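Local coordinates for alpha-fucosidase (PDB 2EAB), which probably hydrolyses alpha-1,2-linked L-fucose from glycans, this chain being the catalytic part of a larger protein from Bifidobacterium bifidum, at residues N243-V248 with T302-V307; T282-K287 with N487-W492; L355-Y358 with S362-T365; A366-L371 with T740-V745; W615-N618 with N622-D625. All coordinates share one frame; numbering follows the deposited sequence.

Interaction 1: N243-V248 with T302-V307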
# COMPACT_ATOMS: atom_id res chain seq x y z
N ASN A 243 20.84 -11.92 12.16
CA ASN A 243 21.72 -12.96 11.66
C ASN A 243 21.49 -13.11 10.17
O ASN A 243 20.35 -13.28 9.72
CB ASN A 243 21.42 -14.28 12.40
CG ASN A 243 22.41 -15.39 12.06
OD1 ASN A 243 22.46 -15.87 10.93
ND2 ASN A 243 23.17 -15.84 13.06
N SER A 244 22.56 -13.03 9.39
CA SER A 244 22.50 -13.33 7.97
C SER A 244 23.62 -14.30 7.60
O SER A 244 24.71 -14.27 8.19
CB SER A 244 22.58 -12.06 7.13
OG SER A 244 23.87 -11.48 7.18
N GLN A 245 23.34 -15.16 6.63
CA GLN A 245 24.29 -16.17 6.19
C GLN A 245 24.28 -16.32 4.68
O GLN A 245 23.22 -16.26 4.05
CB GLN A 245 23.99 -17.52 6.85
CG GLN A 245 24.23 -17.50 8.35
CD GLN A 245 23.87 -18.79 9.04
OE1 GLN A 245 24.12 -19.89 8.53
NE2 GLN A 245 23.29 -18.67 10.23
N ILE A 246 25.48 -16.49 4.12
CA ILE A 246 25.66 -16.79 2.70
C ILE A 246 26.39 -18.11 2.59
O ILE A 246 27.53 -18.25 3.05
CB ILE A 246 26.45 -15.69 1.95
CG1 ILE A 246 25.79 -14.31 2.14
CG2 ILE A 246 26.63 -16.07 0.47
CD1 ILE A 246 26.44 -13.17 1.36
N LYS A 247 25.71 -19.09 1.99
CA LYS A 247 26.29 -20.40 1.72
C LYS A 247 26.68 -20.46 0.25
O LYS A 247 25.84 -20.27 -0.63
CB LYS A 247 25.27 -21.49 2.07
CG LYS A 247 25.78 -22.92 1.91
CD LYS A 247 24.67 -23.91 2.21
CE LYS A 247 25.16 -25.35 2.15
NZ LYS A 247 26.13 -25.67 3.23
N VAL A 248 27.96 -20.73 -0.00
CA VAL A 248 28.51 -20.73 -1.36
C VAL A 248 28.67 -22.17 -1.85
O VAL A 248 29.43 -22.95 -1.27
CB VAL A 248 29.87 -19.98 -1.42
CG1 VAL A 248 30.39 -19.94 -2.85
CG2 VAL A 248 29.72 -18.57 -0.88
N THR A 302 20.95 -21.05 14.36
CA THR A 302 20.58 -22.40 13.93
C THR A 302 19.46 -22.34 12.89
O THR A 302 19.50 -23.05 11.88
CB THR A 302 20.17 -23.25 15.15
OG1 THR A 302 21.28 -23.34 16.05
CG2 THR A 302 19.74 -24.66 14.74
N ARG A 303 18.48 -21.48 13.14
CA ARG A 303 17.33 -21.32 12.26
C ARG A 303 17.74 -20.83 10.86
O ARG A 303 17.33 -21.41 9.85
CB ARG A 303 16.32 -20.37 12.90
CG ARG A 303 15.11 -20.05 12.03
CD ARG A 303 13.93 -19.57 12.86
NE ARG A 303 14.15 -18.34 13.62
CZ ARG A 303 14.00 -17.10 13.13
NH1 ARG A 303 13.69 -16.90 11.86
NH2 ARG A 303 14.17 -16.06 13.94
N VAL A 304 18.56 -19.78 10.82
CA VAL A 304 19.03 -19.23 9.55
C VAL A 304 19.92 -20.24 8.81
O VAL A 304 19.81 -20.39 7.60
CB VAL A 304 19.75 -17.88 9.75
CG1 VAL A 304 20.35 -17.38 8.44
CG2 VAL A 304 18.78 -16.84 10.31
N ALA A 305 20.76 -20.95 9.56
CA ALA A 305 21.63 -21.98 8.97
C ALA A 305 20.82 -23.07 8.27
O ALA A 305 21.20 -23.53 7.19
CB ALA A 305 22.54 -22.58 10.04
N LYS A 306 19.71 -23.46 8.89
CA LYS A 306 18.86 -24.51 8.33
C LYS A 306 18.17 -24.05 7.04
O LYS A 306 17.94 -24.85 6.14
CB LYS A 306 17.84 -24.98 9.36
CG LYS A 306 17.10 -26.25 8.98
CD LYS A 306 16.12 -26.66 10.06
CE LYS A 306 15.44 -27.98 9.73
NZ LYS A 306 14.54 -27.87 8.56
N VAL A 307 17.85 -22.75 6.96
CA VAL A 307 17.25 -22.21 5.74
C VAL A 307 18.18 -22.41 4.55
O VAL A 307 17.76 -22.94 3.52
CB VAL A 307 16.88 -20.71 5.87
CG1 VAL A 307 16.38 -20.16 4.54
CG2 VAL A 307 15.82 -20.51 6.94
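Asn243 swings its amide away from its own backbone nitrogen (chi1 -173°), while Gln245 turns CG to the nitrogen side (chi1 -67°) and then runs out extended, which sets the two amides side by side against Val304 of the helix. Gln245 NE2 donates to Asn243 OD1 across 3.0 Å, nearly straight and close to the plane of its own amide, tilted only moderately from the acceptor's carbonyl plane. The joined pair rests on the valine: Asn243 OD1 lies 3.6 Å from Val304 CB, and Gln245 NE2 is 3.7 Å from that same carbon. Val304 CG1 lies along Gln245 from CB to CD and also meets Asn243 OD1, while CG2 is near the side-chain and backbone oxygens of Asn243. At the far end Gln245 OE1 reaches 3.3 Å from Ala305 CA and brushes its methyl. Between these two segments the contact is thus van der Waals packing, although polar atoms face it. The two amide nitrogens find partners at Asn301, one turn before Val304 on the helix: Gln245 NE2 bonds to its backbone O and Asn243 ND2 to its OD1. Helix 297-314 lies along the sheet of the N-terminal beta-sandwich domain; the axes of segments 302-307 and 243-248 pass 8.3 Å apart at 28°. Strand 241-250 sits between strands 228-235 and 273-282, and Val304 also touches Ala281 on the latter.

Interaction 2: T282-K287 with N487-W492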
# COMPACT_ATOMS: atom_id res chain seq x y z
N THR A 282 15.66 -11.94 12.16
CA THR A 282 15.79 -11.35 13.48
C THR A 282 14.92 -12.15 14.44
O THR A 282 14.18 -13.04 14.02
CB THR A 282 15.32 -9.88 13.52
OG1 THR A 282 13.89 -9.83 13.50
CG2 THR A 282 15.88 -9.06 12.36
N ASP A 283 15.00 -11.80 15.72
CA ASP A 283 14.09 -12.33 16.73
C ASP A 283 12.85 -11.45 16.95
O ASP A 283 12.20 -11.55 17.98
CB ASP A 283 14.82 -12.62 18.05
CG ASP A 283 15.29 -11.36 18.76
OD1 ASP A 283 15.52 -10.33 18.09
OD2 ASP A 283 15.46 -11.41 20.00
N TYR A 284 12.54 -10.58 15.99
CA TYR A 284 11.29 -9.81 16.03
C TYR A 284 10.09 -10.75 16.10
O TYR A 284 10.09 -11.81 15.48
CB TYR A 284 11.14 -8.92 14.79
CG TYR A 284 9.80 -8.22 14.74
CD1 TYR A 284 9.59 -7.05 15.45
CD2 TYR A 284 8.74 -8.76 14.01
CE1 TYR A 284 8.35 -6.41 15.44
CE2 TYR A 284 7.50 -8.13 13.98
CZ TYR A 284 7.31 -6.96 14.70
OH TYR A 284 6.07 -6.34 14.68
N LYS A 285 9.05 -10.35 16.84
CA LYS A 285 7.74 -10.98 16.69
C LYS A 285 6.69 -9.91 16.90
O LYS A 285 6.85 -9.05 17.77
CB LYS A 285 7.56 -12.12 17.68
CG LYS A 285 6.34 -13.01 17.41
CD LYS A 285 6.31 -14.20 18.36
CE LYS A 285 5.03 -15.03 18.23
NZ LYS A 285 4.85 -15.59 16.86
N GLN A 286 5.62 -9.95 16.12
CA GLN A 286 4.51 -9.03 16.32
C GLN A 286 3.65 -9.58 17.45
O GLN A 286 2.64 -10.28 17.22
CB GLN A 286 3.71 -8.81 15.04
CG GLN A 286 2.73 -7.64 15.18
CD GLN A 286 2.02 -7.28 13.90
OE1 GLN A 286 2.03 -8.02 12.92
NE2 GLN A 286 1.38 -6.12 13.91
N LYS A 287 4.09 -9.30 18.67
CA LYS A 287 3.52 -9.86 19.89
C LYS A 287 3.67 -8.83 21.00
O LYS A 287 4.76 -8.60 21.49
CB LYS A 287 4.25 -11.16 20.26
CG LYS A 287 3.67 -11.86 21.49
CD LYS A 287 4.29 -13.23 21.75
CE LYS A 287 5.21 -13.23 22.96
NZ LYS A 287 5.39 -14.60 23.51
N ASN A 487 3.23 5.08 12.49
CA ASN A 487 3.19 3.78 13.13
C ASN A 487 4.47 3.01 12.83
O ASN A 487 5.26 3.39 11.95
CB ASN A 487 1.94 3.02 12.69
CG ASN A 487 0.71 3.48 13.46
OD1 ASN A 487 0.43 2.97 14.54
ND2 ASN A 487 0.01 4.47 12.92
N THR A 488 4.70 1.95 13.60
CA THR A 488 5.97 1.22 13.53
C THR A 488 5.72 -0.28 13.65
O THR A 488 4.58 -0.74 13.64
CB THR A 488 6.93 1.66 14.65
OG1 THR A 488 6.43 1.16 15.90
CG2 THR A 488 7.11 3.17 14.70
N ALA A 489 6.80 -1.04 13.81
CA ALA A 489 6.72 -2.47 14.08
C ALA A 489 6.33 -2.78 15.53
O ALA A 489 6.10 -3.95 15.87
CB ALA A 489 8.04 -3.14 13.73
N TYR A 490 6.25 -1.76 16.39
CA TYR A 490 6.20 -1.97 17.84
C TYR A 490 5.04 -1.28 18.56
O TYR A 490 5.17 -0.88 19.73
CB TYR A 490 7.53 -1.54 18.47
CG TYR A 490 8.74 -2.25 17.93
CD1 TYR A 490 8.93 -3.61 18.14
CD2 TYR A 490 9.72 -1.55 17.23
CE1 TYR A 490 10.04 -4.26 17.66
CE2 TYR A 490 10.85 -2.20 16.73
CZ TYR A 490 11.00 -3.56 16.96
OH TYR A 490 12.11 -4.23 16.48
N GLY A 491 3.89 -1.17 17.91
CA GLY A 491 2.73 -0.62 18.59
C GLY A 491 2.89 0.83 19.03
O GLY A 491 2.44 1.21 20.12
N TRP A 492 3.51 1.64 18.17
CA TRP A 492 3.65 3.09 18.35
C TRP A 492 2.34 3.74 17.91
O TRP A 492 2.24 4.37 16.84
CB TRP A 492 4.82 3.58 17.50
CG TRP A 492 5.26 4.99 17.70
CD1 TRP A 492 5.03 6.05 16.86
CD2 TRP A 492 6.06 5.50 18.77
NE1 TRP A 492 5.63 7.19 17.36
CE2 TRP A 492 6.27 6.87 18.53
CE3 TRP A 492 6.61 4.93 19.93
CZ2 TRP A 492 7.02 7.68 19.38
CZ3 TRP A 492 7.36 5.73 20.77
CH2 TRP A 492 7.55 7.09 20.50
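Tyr284 points its ring into the loop carrying Ala489 and Tyr490, at a meeting of two loops that each hold an ST turn: Thr282 OG1 accepts from Tyr284 N, and Thr488 OG1 from Tyr490 N. One loop follows the last strand of the beta-sandwich domain and the other belongs to the catalytic domain, so the contact joins the two. The tyrosine rings slide past each other in opposite directions, their planes at 64° and their centroids 5.6 Å apart, an oblique pairing. They touch through one corner each, Tyr284 CE1 lying 3.5 Å from Tyr490 CE1. Tyr490 sits at the edge of the Tyr284 ring, near its plane, and Ala489 CB covers the centre of one face of Tyr490 while also meeting Tyr284 CE1 at 3.7 Å. The far hydroxyl, Tyr490 OH, bonds to Trp80 O, which helps fix how far that ring can shift. Replacing Tyr284 by an alanine would probably leave Ala489 O without this phenol donor and open a gap beside the Tyr490 ring. Tyr284 also packs on Thr78, and its side chain lies about 4 Å from that of Leu393, a calcium ligand. The phenol ends the contact with a short bond: Tyr284 OH donates to Ala489 O over 2.7 Å, in the carbonyl plane and on a lone pair, at a C=O...donor angle of 136°.

Interaction 3: L355-Y358 with S362-T365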
# COMPACT_ATOMS: atom_id res chain seq x y z
N LEU A 355 11.56 5.83 -20.72
CA LEU A 355 11.11 6.89 -19.82
C LEU A 355 11.49 8.27 -20.36
O LEU A 355 10.68 9.19 -20.37
CB LEU A 355 11.67 6.68 -18.41
CG LEU A 355 11.37 7.77 -17.38
CD1 LEU A 355 9.87 7.89 -17.10
CD2 LEU A 355 12.15 7.51 -16.10
N LYS A 356 12.73 8.40 -20.83
CA LYS A 356 13.22 9.67 -21.37
C LYS A 356 12.40 10.11 -22.58
O LYS A 356 12.04 11.28 -22.69
CB LYS A 356 14.71 9.56 -21.73
CG LYS A 356 15.39 10.90 -21.94
CD LYS A 356 16.90 10.72 -22.03
CE LYS A 356 17.61 12.06 -22.13
NZ LYS A 356 19.09 11.89 -22.15
N ALA A 357 12.10 9.18 -23.49
CA ALA A 357 11.29 9.47 -24.67
C ALA A 357 9.88 9.90 -24.27
O ALA A 357 9.32 10.83 -24.85
CB ALA A 357 11.25 8.27 -25.60
N TYR A 358 9.31 9.22 -23.28
CA TYR A 358 7.98 9.56 -22.77
C TYR A 358 7.99 10.99 -22.22
O TYR A 358 7.09 11.77 -22.50
CB TYR A 358 7.58 8.56 -21.69
CG TYR A 358 6.10 8.51 -21.36
CD1 TYR A 358 5.27 7.53 -21.91
CD2 TYR A 358 5.53 9.42 -20.47
CE1 TYR A 358 3.92 7.46 -21.59
CE2 TYR A 358 4.18 9.37 -20.15
CZ TYR A 358 3.38 8.39 -20.71
OH TYR A 358 2.05 8.34 -20.38
N SER A 362 8.64 12.14 -27.39
CA SER A 362 9.09 11.50 -28.62
C SER A 362 8.75 10.00 -28.66
O SER A 362 9.05 9.31 -29.64
CB SER A 362 10.59 11.71 -28.83
OG SER A 362 11.34 11.09 -27.81
N ALA A 363 8.11 9.51 -27.60
CA ALA A 363 7.67 8.11 -27.55
C ALA A 363 6.52 7.90 -28.53
O ALA A 363 5.58 8.70 -28.58
CB ALA A 363 7.27 7.72 -26.14
N THR A 364 6.60 6.81 -29.29
CA THR A 364 5.51 6.40 -30.18
C THR A 364 4.34 5.91 -29.34
O THR A 364 4.48 5.67 -28.13
CB THR A 364 5.93 5.25 -31.10
OG1 THR A 364 6.22 4.09 -30.29
CG2 THR A 364 7.16 5.62 -31.93
N THR A 365 3.18 5.74 -29.97
CA THR A 365 2.01 5.21 -29.27
C THR A 365 2.32 3.87 -28.59
O THR A 365 2.01 3.69 -27.41
CB THR A 365 0.80 5.08 -30.22
OG1 THR A 365 0.48 6.37 -30.75
CG2 THR A 365 -0.42 4.52 -29.49
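The peptide group between Ala357 and Tyr358 is the flat surface here, and the methyl of Ala363 sits on one of its faces, with CB 3.8 Å from Tyr358 N and 3.9 Å from Ala357 C. At the edge, the carbonyl oxygen of Ala357 reaches forward to the backbone of the turn. Ser362 N donates to Ala357 O at 2.9 Å, its N-H...O angle 146° and its nitrogen tilted modestly out of the carbonyl plane. Ala363 N approaches from the same side as the methyl, much farther from the plane, and gives a weak, bent bond to Ala357 O at 3.3 Å. Ser362 OG, set between its backbone N and carbonyl carbon (chi1 64°), lies alongside Ala357, 3.6 Å from Ala357 CB, while the two alanine methyls meet at 4.1 Å. This is the C-terminal end of helix 351-360 turning into helix 365-386. Thr364 is the N-cap of helix 365-386, its side chain capping a backbone N, and Gln367 OE1 accepts from Thr364 N in return. The Tyr358 side chain leaves on another side, towards helices 365-386 and 738-751, with its hydroxyl bonded to Glu372. Chemically, then, the turn is held by backbone: a carbonyl at the end of a helix, where the dipole would make it more negative, is met by one good and one weak N-H, and the small side chains are consistent with so close a fold.

Interaction 4: A366-L371 with T740-V745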
# COMPACT_ATOMS: atom_id res chain seq x y z
N ALA A 366 2.95 2.95 -29.33
CA ALA A 366 3.31 1.65 -28.77
C ALA A 366 4.23 1.78 -27.55
O ALA A 366 4.08 1.05 -26.57
CB ALA A 366 3.97 0.78 -29.84
N GLN A 367 5.16 2.73 -27.63
CA GLN A 367 6.09 3.00 -26.53
C GLN A 367 5.41 3.63 -25.32
O GLN A 367 5.72 3.27 -24.18
CB GLN A 367 7.25 3.86 -27.01
CG GLN A 367 8.24 3.10 -27.88
CD GLN A 367 9.24 3.99 -28.59
OE1 GLN A 367 9.07 5.21 -28.65
NE2 GLN A 367 10.28 3.38 -29.15
N LYS A 368 4.48 4.55 -25.56
CA LYS A 368 3.66 5.10 -24.47
C LYS A 368 2.89 3.98 -23.77
O LYS A 368 2.86 3.91 -22.54
CB LYS A 368 2.70 6.18 -24.96
CG LYS A 368 3.37 7.50 -25.33
CD LYS A 368 2.35 8.60 -25.56
CE LYS A 368 1.75 9.10 -24.24
NZ LYS A 368 0.63 10.05 -24.46
N ARG A 369 2.28 3.10 -24.55
CA ARG A 369 1.56 1.97 -23.97
C ARG A 369 2.50 1.01 -23.24
O ARG A 369 2.12 0.43 -22.22
CB ARG A 369 0.73 1.23 -25.03
CG ARG A 369 -0.29 2.11 -25.78
CD ARG A 369 -1.29 2.83 -24.86
NE ARG A 369 -2.02 3.86 -25.61
CZ ARG A 369 -1.84 5.17 -25.49
NH1 ARG A 369 -0.97 5.68 -24.63
NH2 ARG A 369 -2.56 6.00 -26.24
N GLU A 370 3.72 0.86 -23.74
CA GLU A 370 4.72 0.06 -23.03
C GLU A 370 5.02 0.61 -21.64
O GLU A 370 4.98 -0.13 -20.66
CB GLU A 370 6.01 -0.11 -23.83
CG GLU A 370 7.06 -0.94 -23.08
CD GLU A 370 8.33 -1.22 -23.86
OE1 GLU A 370 8.40 -0.85 -25.06
OE2 GLU A 370 9.26 -1.82 -23.28
N LEU A 371 5.31 1.91 -21.55
CA LEU A 371 5.63 2.49 -20.24
C LEU A 371 4.43 2.45 -19.29
O LEU A 371 4.57 2.10 -18.12
CB LEU A 371 6.17 3.92 -20.37
CG LEU A 371 6.76 4.49 -19.07
CD1 LEU A 371 7.93 3.66 -18.56
CD2 LEU A 371 7.17 5.94 -19.22
N THR A 740 -9.23 12.92 -18.13
CA THR A 740 -8.49 13.61 -17.08
C THR A 740 -7.67 12.61 -16.26
O THR A 740 -6.52 12.88 -15.92
CB THR A 740 -9.42 14.44 -16.18
OG1 THR A 740 -10.11 15.40 -16.99
CG2 THR A 740 -8.62 15.20 -15.12
N THR A 741 -8.26 11.45 -15.97
CA THR A 741 -7.57 10.40 -15.22
C THR A 741 -6.30 9.97 -15.95
O THR A 741 -5.22 9.89 -15.35
CB THR A 741 -8.46 9.17 -14.97
OG1 THR A 741 -9.67 9.58 -14.33
CG2 THR A 741 -7.76 8.17 -14.07
N TYR A 742 -6.43 9.71 -17.25
CA TYR A 742 -5.29 9.33 -18.06
C TYR A 742 -4.22 10.42 -18.09
O TYR A 742 -3.02 10.13 -18.02
CB TYR A 742 -5.71 8.96 -19.49
CG TYR A 742 -4.51 8.76 -20.37
CD1 TYR A 742 -3.71 7.62 -20.22
CD2 TYR A 742 -4.12 9.72 -21.29
CE1 TYR A 742 -2.58 7.44 -21.00
CE2 TYR A 742 -2.99 9.55 -22.07
CZ TYR A 742 -2.22 8.41 -21.92
OH TYR A 742 -1.09 8.24 -22.68
N GLN A 743 -4.65 11.67 -18.20
CA GLN A 743 -3.71 12.79 -18.20
C GLN A 743 -2.89 12.83 -16.90
O GLN A 743 -1.72 13.21 -16.92
CB GLN A 743 -4.44 14.11 -18.42
CG GLN A 743 -4.86 14.38 -19.85
CD GLN A 743 -5.50 15.74 -19.97
OE1 GLN A 743 -4.93 16.66 -20.56
NE2 GLN A 743 -6.68 15.89 -19.39
N LEU A 744 -3.51 12.44 -15.79
CA LEU A 744 -2.80 12.35 -14.52
C LEU A 744 -1.82 11.19 -14.49
O LEU A 744 -0.73 11.32 -13.92
CB LEU A 744 -3.78 12.30 -13.34
CG LEU A 744 -4.54 13.61 -13.09
CD1 LEU A 744 -5.75 13.34 -12.24
CD2 LEU A 744 -3.65 14.69 -12.45
N VAL A 745 -2.18 10.06 -15.10
CA VAL A 745 -1.24 8.95 -15.27
C VAL A 745 -0.02 9.42 -16.07
O VAL A 745 1.12 9.16 -15.69
CB VAL A 745 -1.90 7.72 -15.94
CG1 VAL A 745 -0.85 6.67 -16.29
CG2 VAL A 745 -2.96 7.12 -15.03
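Lys368 and Arg369 both reach the hydroxyl of Tyr742, tying helix 365-386 to helix 738-751 within the mainly helical catalytic domain, an (alpha/alpha)6 barrel in this family. Two hydrogen bonds make the link. Lys368 NZ donates to Tyr742 OH over 3.1 Å, arriving at the ring's edge near its plane, and a bend in the lysine chain (chi3 74°) helps bring the ammonium there. Arg369 NH1 supplies the second, weak bond at 3.2 Å to the same oxygen, strongly bent. Tyr742 OH is also hydrogen-bonded to Glu372. Both side chains cross the tyrosine at about a right angle, and the guanidinium plane stands 83° from the ring. Neither cation is left to the phenol alone. As for charge pairs, Lys368 forms a salt bridge with Glu746 on the partner helix and Arg369 with Glu372 further along its own. The phenol oxygen thus has three polar partners, the arginine's a weak one, and since both cations approach it as donors its proton is probably given to the glutamate. Such neighbours would tend to polarise the O-H. Packing surrounds the tyrosine: its ring meets that of Trp809 and touches Pro806 and Ala808; Arg369 also touches Trp809. At the lysine's end, the methylene before the ammonium is in touch as well, with Lys368 CE 3.4 Å from Tyr742 OH.

Interaction 5: W615-N618 with N622-D625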
# COMPACT_ATOMS: atom_id res chain seq x y z
N TRP A 615 -26.58 11.53 22.53
CA TRP A 615 -25.17 11.44 22.92
C TRP A 615 -24.82 12.28 24.15
O TRP A 615 -23.65 12.40 24.51
CB TRP A 615 -24.26 11.77 21.73
CG TRP A 615 -23.92 10.54 20.95
CD1 TRP A 615 -22.74 9.83 21.00
CD2 TRP A 615 -24.76 9.85 20.01
NE1 TRP A 615 -22.81 8.75 20.16
CE2 TRP A 615 -24.03 8.73 19.54
CE3 TRP A 615 -26.06 10.07 19.53
CZ2 TRP A 615 -24.56 7.84 18.60
CZ3 TRP A 615 -26.58 9.17 18.59
CH2 TRP A 615 -25.83 8.08 18.14
N ALA A 616 -25.84 12.83 24.82
CA ALA A 616 -25.62 13.69 25.99
C ALA A 616 -24.84 12.95 27.07
O ALA A 616 -25.14 11.80 27.39
CB ALA A 616 -26.95 14.19 26.53
N LYS A 617 -23.82 13.62 27.60
CA LYS A 617 -22.96 13.05 28.64
C LYS A 617 -22.88 13.97 29.85
O LYS A 617 -23.08 15.18 29.73
CB LYS A 617 -21.55 12.80 28.10
CG LYS A 617 -21.44 11.65 27.12
CD LYS A 617 -20.04 11.54 26.54
CE LYS A 617 -19.96 10.38 25.57
NZ LYS A 617 -18.65 10.29 24.86
N ASN A 618 -22.58 13.39 31.01
CA ASN A 618 -22.32 14.17 32.21
C ASN A 618 -20.85 14.62 32.28
O ASN A 618 -20.07 14.34 31.36
CB ASN A 618 -22.73 13.39 33.48
CG ASN A 618 -21.99 12.08 33.65
OD1 ASN A 618 -20.86 11.91 33.18
ND2 ASN A 618 -22.62 11.13 34.34
N ASN A 622 -19.84 10.13 30.93
CA ASN A 622 -20.77 9.01 30.76
C ASN A 622 -22.13 9.49 30.25
O ASN A 622 -22.58 10.58 30.60
CB ASN A 622 -20.94 8.24 32.06
CG ASN A 622 -19.64 7.62 32.55
OD1 ASN A 622 -19.23 7.84 33.68
ND2 ASN A 622 -18.99 6.84 31.68
N PHE A 623 -22.77 8.66 29.42
CA PHE A 623 -24.09 8.99 28.88
C PHE A 623 -25.12 9.15 29.99
O PHE A 623 -25.18 8.35 30.92
CB PHE A 623 -24.56 7.94 27.88
CG PHE A 623 -23.74 7.89 26.62
CD1 PHE A 623 -23.71 8.98 25.75
CD2 PHE A 623 -22.99 6.76 26.31
CE1 PHE A 623 -22.95 8.94 24.59
CE2 PHE A 623 -22.23 6.71 25.14
CZ PHE A 623 -22.21 7.80 24.28
N THR A 624 -25.93 10.20 29.88
CA THR A 624 -26.94 10.48 30.90
C THR A 624 -28.21 9.66 30.68
O THR A 624 -28.97 9.42 31.62
CB THR A 624 -27.26 11.99 31.00
OG1 THR A 624 -27.58 12.51 29.71
CG2 THR A 624 -26.07 12.75 31.58
N ASP A 625 -28.43 9.22 29.44
CA ASP A 625 -29.52 8.30 29.14
C ASP A 625 -28.95 6.96 28.67
O ASP A 625 -28.45 6.83 27.55
CB ASP A 625 -30.46 8.89 28.08
CG ASP A 625 -31.73 8.06 27.87
OD1 ASP A 625 -31.81 6.92 28.38
OD2 ASP A 625 -32.65 8.56 27.20
O HOH W 1 -27.37 10.19 26.84
O HOH W 2 -21.37 8.73 35.39
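Phe623 presents its edge to the face of the five-membered ring of Trp615 in an offset edge-to-face pair, centroids 5.4 Å apart and planes at 83°, at the start of a tight antiparallel turn with a single beta bridge. Lys617 and Phe623 are the bridged, non-hydrogen-bonded pair. The bonds lie on either side of it: Thr624 N to Ala616 O at 3.1 Å, and Asn618 N to Asn622 O at 2.8 Å. Lys617 runs out beside the phenylalanine, its CE 3.5 Å from Phe623 CE1, before NZ goes on to Asn544 O. Arg630 adds a cation-pi contact to the same ring, and Trp615 packs on helix 632-639. At the turn, Asn618 takes the cramped rotamer between backbone N and carbonyl carbon (chi1 60°), which puts the amide beside Asn622. There OD1 accepts from Asn622 N at 3.0 Å, the donor lying above the carbonyl plane, and also meets Ser620 OG. A leucine in place of Asn618 would probably leave Asn622 N without this acceptor and the bridging water without its amide donor. That water spans the two asparagine amides, accepting from Asn618 ND2 and donating to Asn622 OD1, 2.9 Å from each.

Interactions 1 and 2 meet directly, since Arg303 NH2 lies 3.0 Å from Thr282 O, a probable hydrogen bond that carries the helix-on-sheet packing into the interdomain loops. Interaction 2 comes nearest the metal, the Tyr284 side chain being about 10 Å from the bound calcium ion. Interactions 3 and 4 form a second cluster, with centres 10 Å apart; Tyr358 CG lies 3.5 Å from Leu371 CD2, so helix 351-360 packs against helix 365-386, which then reaches Tyr742. This cluster lies across the chain's centre from interaction 2, about 27 Å or more away between nearest atoms. Interaction 5 stands apart at the surface, its centre 38 Å from that of interaction 2.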